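Local coordinates for microcompartments protein (Halothece sp. PCC 7418, PDB 5VGU) that forms BMC-domain hexamers of the CcmK4 type that probably serve as building blocks of the beta-carboxysome shell in a cyanobacterium, at residues A[40-45]-A[72-77]. Residues are numbered along the deposited sequence; the frame is centred on the assembly and turned at random.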
# COMPACT_ATOMS: atom_id res chain seq x y z
N SER A 40 -0.43 3.11 6.46
CA SER A 40 -1.19 4.08 7.25
C SER A 40 -0.29 5.12 7.90
O SER A 40 -0.55 5.58 9.02
CB SER A 40 -2.05 3.37 8.30
OG SER A 40 -3.04 2.61 7.65
N ALA A 41 0.76 5.51 7.19
CA ALA A 41 1.74 6.50 7.63
C ALA A 41 2.43 6.09 8.92
O ALA A 41 2.94 6.94 9.64
CB ALA A 41 1.13 7.90 7.78
N ARG A 42 2.47 4.79 9.23
CA ARG A 42 3.24 4.30 10.36
C ARG A 42 4.58 3.73 9.86
O ARG A 42 4.67 3.16 8.76
CB ARG A 42 2.43 3.27 11.15
CG ARG A 42 1.39 4.00 12.00
CD ARG A 42 0.33 3.11 12.59
NE ARG A 42 0.88 2.04 13.41
CZ ARG A 42 0.24 1.51 14.44
NH1 ARG A 42 -0.96 1.95 14.80
NH2 ARG A 42 0.80 0.53 15.13
N PHE A 43 5.62 3.96 10.66
CA PHE A 43 6.99 3.58 10.33
C PHE A 43 7.57 2.85 11.53
O PHE A 43 7.38 3.27 12.68
CB PHE A 43 7.84 4.79 9.98
CG PHE A 43 7.42 5.49 8.71
CD1 PHE A 43 6.39 6.41 8.72
CD2 PHE A 43 8.04 5.20 7.52
CE1 PHE A 43 5.99 7.03 7.56
CE2 PHE A 43 7.66 5.84 6.34
CZ PHE A 43 6.63 6.75 6.37
N THR A 44 8.26 1.75 11.26
CA THR A 44 8.88 0.91 12.28
C THR A 44 10.39 0.99 12.14
O THR A 44 10.91 0.88 11.03
CB THR A 44 8.45 -0.57 12.14
OG1 THR A 44 7.05 -0.67 11.90
CG2 THR A 44 8.81 -1.37 13.36
N ILE A 45 11.11 1.13 13.25
CA ILE A 45 12.56 1.02 13.22
C ILE A 45 12.99 -0.12 14.13
O ILE A 45 12.30 -0.45 15.09
CB ILE A 45 13.28 2.33 13.61
CG1 ILE A 45 12.69 2.93 14.90
CG2 ILE A 45 13.22 3.33 12.43
CD1 ILE A 45 13.46 4.12 15.42
N ALA A 72 3.37 10.58 16.90
CA ALA A 72 2.81 9.76 17.96
C ALA A 72 3.58 8.45 18.05
O ALA A 72 3.95 7.85 17.03
CB ALA A 72 1.31 9.46 17.73
N LEU A 73 3.82 8.03 19.27
CA LEU A 73 4.40 6.73 19.53
C LEU A 73 3.26 5.71 19.56
O LEU A 73 2.37 5.81 20.40
CB LEU A 73 5.16 6.74 20.85
CG LEU A 73 5.67 5.38 21.33
CD1 LEU A 73 6.74 4.88 20.38
CD2 LEU A 73 6.15 5.47 22.76
N GLU A 74 3.28 4.75 18.64
CA GLU A 74 2.19 3.78 18.58
C GLU A 74 2.47 2.51 19.37
O GLU A 74 1.57 1.98 20.03
CB GLU A 74 1.89 3.41 17.12
CG GLU A 74 1.50 4.60 16.26
CD GLU A 74 0.06 5.05 16.51
OE1 GLU A 74 -0.59 4.53 17.45
OE2 GLU A 74 -0.41 5.92 15.77
N THR A 75 3.69 1.97 19.29
CA THR A 75 3.94 0.63 19.84
C THR A 75 5.44 0.40 19.84
O THR A 75 6.17 0.96 19.02
CB THR A 75 3.18 -0.45 19.03
OG1 THR A 75 3.44 -1.77 19.54
CG2 THR A 75 3.54 -0.37 17.53
N TRP A 76 5.90 -0.41 20.80
CA TRP A 76 7.32 -0.74 20.88
C TRP A 76 7.48 -2.02 21.69
O TRP A 76 6.59 -2.43 22.44
CB TRP A 76 8.15 0.40 21.50
CG TRP A 76 7.84 0.67 22.95
CD1 TRP A 76 6.91 1.55 23.44
CD2 TRP A 76 8.48 0.08 24.09
NE1 TRP A 76 6.93 1.53 24.83
CE2 TRP A 76 7.88 0.64 25.24
CE3 TRP A 76 9.49 -0.86 24.26
CZ2 TRP A 76 8.26 0.27 26.53
CZ3 TRP A 76 9.87 -1.22 25.54
CH2 TRP A 76 9.25 -0.65 26.65
N VAL A 77 8.64 -2.66 21.51
CA VAL A 77 8.95 -3.87 22.26
C VAL A 77 10.46 -4.04 22.30
O VAL A 77 11.19 -3.57 21.43
CB VAL A 77 8.26 -5.12 21.65
CG1 VAL A 77 8.98 -5.62 20.41
CG2 VAL A 77 8.18 -6.22 22.70
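Arg42 reaches across strand 5-12 to lay its guanidinium against the side chain of Glu74. The electrostatic part is a long salt bridge, NH1 of Arg42 standing 3.7 Å from OE1 of Glu74; the oxygen stands above the flat group, almost over NH1, so the attraction is of charge alone and no N-H is directed at it. Carboxylate and guanidinium are instead stacked, their planes only 6° apart. A bend in the Glu74 chain at chi2 (-77°) turns the carboxylate over NH1, to one side of the guanidinium centre. The stronger polar partner of Arg42 is Glu10 on the intervening strand, bridged by NH2, so the arginine probably offsets two carboxylates.

Van der Waals contacts complete the interface. CB of Glu74 sits 3.6 Å above the plane of the guanidinium, over its centre, and the methyl CG2 of Thr75 comes obliquely to NH2 of Arg42 at 3.8 Å. Thr75 OG1 hydrogen-bonds to the carbonyl oxygen of Tyr69 of a neighbouring subunit, while Ala41 of that subunit packs on Arg42. A leucine in place of Arg42 would probably leave the carboxylate of Glu10 without its salt-bridge partner and that of Glu74 without the charge stacked against it.

Two consecutive residues, Glu74 and Thr75, lie opposite the single residue Glu10, a classic beta bulge in strand 72-79, outermost in this chain's antiparallel BMC-domain sheet, where Trp76 makes backbone hydrogen bonds to the neighbouring subunit.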